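Natural killer cell receptor Ly49C (Mus musculus, PDB 3C8J) serves as a disulfide-linked homodimeric receptor on natural killer cells that recognises class I MHC molecules. Local coordinates at residues Tyr93-Lys98 and Cys192-Lys197; Tyr136-Ser141 and Val174-Ala179. The protein carries 4 engineered substitutions. All coordinates share one frame; numbering follows the deposited sequence.

Interaction 1: Tyr93-Lys98 and Cys192-Lys197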
loop_
_atom_site.group_PDB
_atom_site.type_symbol
_atom_site.label_atom_id
_atom_site.label_comp_id
_atom_site.label_asym_id
_atom_site.label_seq_id
_atom_site.Cartn_x
_atom_site.Cartn_y
_atom_site.Cartn_z
ATOM N N TYR A 93 -1.825 9.118 6.240
ATOM C CA TYR A 93 -2.122 9.171 7.660
ATOM C C TYR A 93 -3.623 9.344 7.794
ATOM O O TYR A 93 -4.211 10.276 7.211
ATOM C CB TYR A 93 -1.474 10.398 8.322
ATOM C CG TYR A 93 -0.080 10.209 8.847
ATOM C CD1 TYR A 93 0.994 10.808 8.212
ATOM C CD2 TYR A 93 0.170 9.457 9.986
ATOM C CE1 TYR A 93 2.273 10.652 8.677
ATOM C CE2 TYR A 93 1.473 9.287 10.459
ATOM C CZ TYR A 93 2.510 9.893 9.790
ATOM O OH TYR A 93 3.803 9.764 10.220
ATOM N N PHE A 94 -4.262 8.484 8.565
ATOM C CA PHE A 94 -5.663 8.722 8.849
ATOM C C PHE A 94 -5.691 9.185 10.281
ATOM O O PHE A 94 -5.383 8.417 11.192
ATOM C CB PHE A 94 -6.510 7.472 8.614
ATOM C CG PHE A 94 -6.380 6.904 7.222
ATOM C CD1 PHE A 94 -5.328 6.091 6.896
ATOM C CD2 PHE A 94 -7.319 7.188 6.240
ATOM C CE1 PHE A 94 -5.197 5.569 5.612
ATOM C CE2 PHE A 94 -7.200 6.658 4.948
ATOM C CZ PHE A 94 -6.137 5.863 4.643
ATOM N N ILE A 95 -5.991 10.467 10.469
ATOM C CA ILE A 95 -6.028 11.060 11.791
ATOM C C ILE A 95 -7.452 10.971 12.331
ATOM O O ILE A 95 -8.381 11.607 11.812
ATOM C CB ILE A 95 -5.497 12.507 11.778
ATOM C CG1 ILE A 95 -4.128 12.529 11.104
ATOM C CG2 ILE A 95 -5.415 13.065 13.204
ATOM C CD1 ILE A 95 -3.361 13.782 11.306
ATOM N N MET A 96 -7.593 10.167 13.380
ATOM C CA MET A 96 -8.879 9.720 13.898
ATOM C C MET A 96 -9.387 10.526 15.104
ATOM O O MET A 96 -9.982 9.969 16.029
ATOM C CB MET A 96 -8.774 8.223 14.217
ATOM C CG MET A 96 -8.439 7.367 12.990
ATOM S SD MET A 96 -9.593 7.445 11.585
ATOM C CE MET A 96 -10.892 6.274 12.034
ATOM N N ASN A 97 -9.110 11.836 15.090
ATOM C CA ASN A 97 -9.746 12.840 15.965
ATOM C C ASN A 97 -10.501 13.784 15.075
ATOM O O ASN A 97 -10.030 14.103 13.985
ATOM C CB ASN A 97 -8.733 13.715 16.707
ATOM C CG ASN A 97 -7.638 12.931 17.343
ATOM O OD1 ASN A 97 -6.717 12.473 16.661
ATOM N ND2 ASN A 97 -7.703 12.785 18.667
ATOM N N LYS A 98 -11.633 14.281 15.557
ATOM C CA LYS A 98 -12.451 15.192 14.791
ATOM C C LYS A 98 -11.977 16.620 15.014
ATOM O O LYS A 98 -12.154 17.177 16.100
ATOM C CB LYS A 98 -13.917 15.043 15.185
ATOM C CG LYS A 98 -14.530 13.677 14.857
ATOM C CD LYS A 98 -15.901 13.525 15.553
ATOM C CE LYS A 98 -16.718 12.354 15.006
ATOM N NZ LYS A 98 -17.888 12.131 15.899
ATOM N N CYS A 192 -9.611 13.170 9.329
ATOM C CA CYS A 192 -8.663 13.856 8.500
ATOM C C CYS A 192 -7.711 12.859 7.846
ATOM O O CYS A 192 -7.225 11.939 8.515
ATOM C CB CYS A 192 -7.908 14.818 9.402
ATOM S SG CYS A 192 -6.537 15.628 8.693
ATOM N N ILE A 193 -7.465 13.039 6.546
ATOM C CA ILE A 193 -6.524 12.197 5.799
ATOM C C ILE A 193 -5.346 12.983 5.240
ATOM O O ILE A 193 -5.536 13.943 4.493
ATOM C CB ILE A 193 -7.175 11.461 4.600
ATOM C CG1 ILE A 193 -8.502 10.810 5.009
ATOM C CG2 ILE A 193 -6.201 10.410 4.054
ATOM C CD1 ILE A 193 -9.171 9.998 3.914
ATOM N N CYS A 194 -4.134 12.554 5.585
ATOM C CA CYS A 194 -2.930 13.158 5.033
ATOM C C CYS A 194 -2.379 12.218 3.984
ATOM O O CYS A 194 -2.475 11.012 4.142
ATOM C CB CYS A 194 -1.878 13.373 6.120
ATOM S SG CYS A 194 -2.437 14.151 7.652
ATOM N N GLY A 195 -1.795 12.746 2.918
ATOM C CA GLY A 195 -1.253 11.886 1.885
ATOM C C GLY A 195 0.034 12.398 1.276
ATOM O O GLY A 195 0.267 13.586 1.273
ATOM N N LYS A 196 0.872 11.496 0.766
ATOM C CA LYS A 196 2.121 11.902 0.141
ATOM C C LYS A 196 2.720 10.820 -0.780
ATOM O O LYS A 196 2.836 9.669 -0.374
ATOM C CB LYS A 196 3.110 12.364 1.213
ATOM C CG LYS A 196 4.583 12.054 0.948
ATOM C CD LYS A 196 5.481 13.195 1.407
ATOM C CE LYS A 196 5.683 14.188 0.284
ATOM N NZ LYS A 196 6.722 15.193 0.631
ATOM N N LYS A 197 3.082 11.222 -2.002
ATOM C CA LYS A 197 3.728 10.368 -2.992
ATOM C C LYS A 197 5.134 9.951 -2.547
ATOM O O LYS A 197 5.922 10.768 -2.041
ATOM C CB LYS A 197 3.858 11.082 -4.349
ATOM C CG LYS A 197 2.547 11.593 -4.980
ATOM C CD LYS A 197 2.584 11.631 -6.551
ATOM C CE LYS A 197 3.615 12.603 -7.162
ATOM N NZ LYS A 197 3.118 14.019 -7.367
#
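Tyr-93 to Ile-95 pair antiparallel with Cys-192 to Cys-194, the strand axes 4.7 Å apart at closest approach and 162° between their directions. Tyr-93 and Cys-194 bond to each other twice: Tyr-93 N gives to Cys-194 O at 2.9 Å, and Cys-194 N gives to Tyr-93 O at 2.8 Å. Further along, Ile-95 N reaches Cys-192 O at 2.7 Å; the return bond from Cys-192 N to Ile-95 O is weak. Phe-94 and Ile-193 form the non-hydrogen-bonded pair between them.

One face of the ladder carries Phe-94 and Ile-193. Their side chains run side by side and point the same way, with Phe-94 CE2 4.0 Å from Ile-193 CG2. Tyr-83 stacks on the Phe-94 ring.

The other face carries Tyr-93, Ile-95 and the two cysteines. Tyr-93 CB lies 3.7 Å from Cys-194 CB, while the ring stacks on Phe-201 of the second subunit. With CG1 anti to the carbonyl carbon (chi1 -52°), the Ile-95 chain carries CD1 to 3.8 Å from Cys-194 SG. Cys-192 is joined to Cys-104 and Cys-194 to Cys-108, both on helix 101-110. Two disulfides thus tie successive turns of that helix to one face of strand 190-197. This antiparallel pairing of an early strand with the last one, itself disulfide-linked to the first helix, is characteristic of the C-type lectin-like fold.

Interaction 2: Tyr136-Ser141 and Val174-Ala179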
loop_
_atom_site.group_PDB
_atom_site.type_symbol
_atom_site.label_atom_id
_atom_site.label_comp_id
_atom_site.label_asym_id
_atom_site.label_seq_id
_atom_site.Cartn_x
_atom_site.Cartn_y
_atom_site.Cartn_z
ATOM N N TYR A 136 -14.072 12.274 6.426
ATOM C CA TYR A 136 -12.670 12.662 6.461
ATOM C C TYR A 136 -12.418 13.920 5.624
ATOM O O TYR A 136 -12.686 13.949 4.413
ATOM C CB TYR A 136 -11.803 11.512 5.923
ATOM C CG TYR A 136 -11.883 10.245 6.719
ATOM C CD1 TYR A 136 -12.989 9.417 6.618
ATOM C CD2 TYR A 136 -10.843 9.851 7.545
ATOM C CE1 TYR A 136 -13.087 8.253 7.344
ATOM C CE2 TYR A 136 -10.923 8.652 8.264
ATOM C CZ TYR A 136 -12.059 7.867 8.149
ATOM O OH TYR A 136 -12.200 6.718 8.852
ATOM N N TRP A 137 -11.906 14.965 6.256
ATOM C CA TRP A 137 -11.477 16.134 5.516
ATOM C C TRP A 137 -10.380 15.720 4.533
ATOM O O TRP A 137 -9.542 14.859 4.840
ATOM C CB TRP A 137 -10.956 17.198 6.464
ATOM C CG TRP A 137 -12.015 17.871 7.290
ATOM C CD1 TRP A 137 -12.057 17.939 8.649
ATOM C CD2 TRP A 137 -13.177 18.602 6.818
ATOM N NE1 TRP A 137 -13.156 18.664 9.058
ATOM C CE2 TRP A 137 -13.857 19.082 7.958
ATOM C CE3 TRP A 137 -13.702 18.886 5.554
ATOM C CZ2 TRP A 137 -15.042 19.823 7.872
ATOM C CZ3 TRP A 137 -14.874 19.631 5.470
ATOM C CH2 TRP A 137 -15.532 20.089 6.623
ATOM N N ILE A 138 -10.423 16.300 3.334
ATOM C CA ILE A 138 -9.354 16.123 2.353
ATOM C C ILE A 138 -8.932 17.506 1.856
ATOM O O ILE A 138 -9.610 18.494 2.139
ATOM C CB ILE A 138 -9.739 15.161 1.200
ATOM C CG1 ILE A 138 -10.902 15.709 0.375
ATOM C CG2 ILE A 138 -10.090 13.796 1.743
ATOM C CD1 ILE A 138 -11.200 14.850 -0.855
ATOM N N GLY A 139 -7.802 17.584 1.150
ATOM C CA GLY A 139 -7.210 18.873 0.784
ATOM C C GLY A 139 -7.863 19.525 -0.423
ATOM O O GLY A 139 -7.187 19.859 -1.399
ATOM N N LEU A 140 -9.178 19.694 -0.365
ATOM C CA LEU A 140 -9.898 20.421 -1.384
ATOM C C LEU A 140 -10.811 21.432 -0.711
ATOM O O LEU A 140 -11.774 21.054 -0.027
ATOM C CB LEU A 140 -10.689 19.476 -2.292
ATOM C CG LEU A 140 -11.553 20.119 -3.388
ATOM C CD1 LEU A 140 -10.687 20.841 -4.367
ATOM C CD2 LEU A 140 -12.361 19.057 -4.103
ATOM N N SER A 141 -10.493 22.713 -0.906
ATOM C CA SER A 141 -11.219 23.805 -0.259
ATOM C C SER A 141 -11.562 24.913 -1.234
ATOM O O SER A 141 -10.943 25.031 -2.291
ATOM C CB SER A 141 -10.388 24.372 0.889
ATOM O OG SER A 141 -9.122 24.816 0.429
ATOM N N VAL A 174 -14.219 20.068 1.598
ATOM C CA VAL A 174 -14.619 18.754 1.079
ATOM C C VAL A 174 -14.169 17.590 1.967
ATOM O O VAL A 174 -13.003 17.495 2.352
ATOM C CB VAL A 174 -14.124 18.516 -0.387
ATOM C CG1 VAL A 174 -14.449 17.099 -0.860
ATOM C CG2 VAL A 174 -14.752 19.499 -1.350
ATOM N N PHE A 175 -15.087 16.686 2.275
ATOM C CA PHE A 175 -14.718 15.483 3.012
ATOM C C PHE A 175 -15.068 14.258 2.200
ATOM O O PHE A 175 -15.857 14.349 1.267
ATOM C CB PHE A 175 -15.401 15.446 4.379
ATOM C CG PHE A 175 -16.897 15.326 4.320
ATOM C CD1 PHE A 175 -17.513 14.099 4.554
ATOM C CD2 PHE A 175 -17.690 16.424 4.048
ATOM C CE1 PHE A 175 -18.901 13.980 4.503
ATOM C CE2 PHE A 175 -19.055 16.303 3.996
ATOM C CZ PHE A 175 -19.660 15.078 4.222
ATOM N N LEU A 176 -14.460 13.116 2.521
ATOM C CA LEU A 176 -14.985 11.877 1.973
ATOM C C LEU A 176 -15.576 10.936 3.025
ATOM O O LEU A 176 -15.255 11.017 4.228
ATOM C CB LEU A 176 -13.992 11.168 1.038
ATOM C CG LEU A 176 -12.815 10.316 1.514
ATOM C CD1 LEU A 176 -13.249 9.188 2.437
ATOM C CD2 LEU A 176 -12.044 9.757 0.316
ATOM N N SER A 177 -16.469 10.076 2.545
ATOM C CA SER A 177 -17.119 9.049 3.329
ATOM C C SER A 177 -16.985 7.806 2.469
ATOM O O SER A 177 -16.555 7.906 1.328
ATOM C CB SER A 177 -18.600 9.400 3.588
ATOM O OG SER A 177 -19.289 9.698 2.389
ATOM N N LYS A 178 -17.342 6.644 3.010
ATOM C CA LYS A 178 -17.243 5.403 2.260
ATOM C C LYS A 178 -18.171 5.438 1.042
ATOM O O LYS A 178 -17.966 4.703 0.066
ATOM C CB LYS A 178 -17.583 4.188 3.141
ATOM C CG LYS A 178 -16.587 3.918 4.259
ATOM C CD LYS A 178 -16.791 2.535 4.899
ATOM C CE LYS A 178 -16.312 1.407 3.992
ATOM N NZ LYS A 178 -14.841 1.452 3.799
ATOM N N ALA A 179 -19.181 6.308 1.123
ATOM C CA ALA A 179 -20.225 6.442 0.115
ATOM C C ALA A 179 -19.923 7.490 -0.960
ATOM O O ALA A 179 -20.271 7.284 -2.125
ATOM C CB ALA A 179 -21.544 6.732 0.774
#
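Trp-137 and Phe-175 form a non-hydrogen-bonded pair in a short antiparallel ladder of the C-type lectin-like fold, joining strand 136-143 to strand 173-176. The directions of the short strand segments differ by 131°, well away from the 180° of straight antiparallel strands. Tyr-136 and Leu-176 make two backbone bonds, Tyr-136 N to Leu-176 O at 2.8 Å and Leu-176 N to Tyr-136 O at 2.7 Å. Ile-138 N adds a third, to Val-174 O.

The tight part is centred on Val-174, whose two methyls are split between two partners. CG1 is 4.0 Å from Ile-138 CD1, and CG2 is 3.7 Å from Leu-140 CD2. Gly-139, the centre of an inverse gamma turn, lies between Ile-138 and Leu-140 in the chain. Leu-140 holds CG anti to its backbone N (chi1 177°), which lays the isobutyl group against the valine. On the Trp-137 side, the indole NE1 bonds to Ile-188 O, and Tyr-190 meets both the Trp-137 and Phe-175 rings.

Contact is lost beyond Leu-176. Ser-177 and Lys-178 are partly exposed and Ala-179 is exposed. The stretch 177-182 is implicated in MHC class I binding. Back in the ladder, the edge of the Trp-137 ring meets a carbonyl, CE3 lying 3.6 Å from Val-174 O.

Overall arrangement
The centres of the two contacts are about 11 Å apart, within one mixed sheet of the C-type lectin-like domain. Strand 190-197 is the bridge: it pairs antiparallel with strand 90-96 in interaction 1 and parallel with strand 136-143 of interaction 2. The two contacts touch directly, with a probable hydrogen bond from Ile-193 N to Trp-137 O and with Ile-193 CG1 packed on Tyr-136 CB. Along the chain, both segments of interaction 2 fall between those of interaction 1. Interaction 1 lies on the side where Tyr-93 reaches the second subunit; interaction 2 lies toward strand 173-176, whose following loop belongs to a region implicated in MHC class I binding.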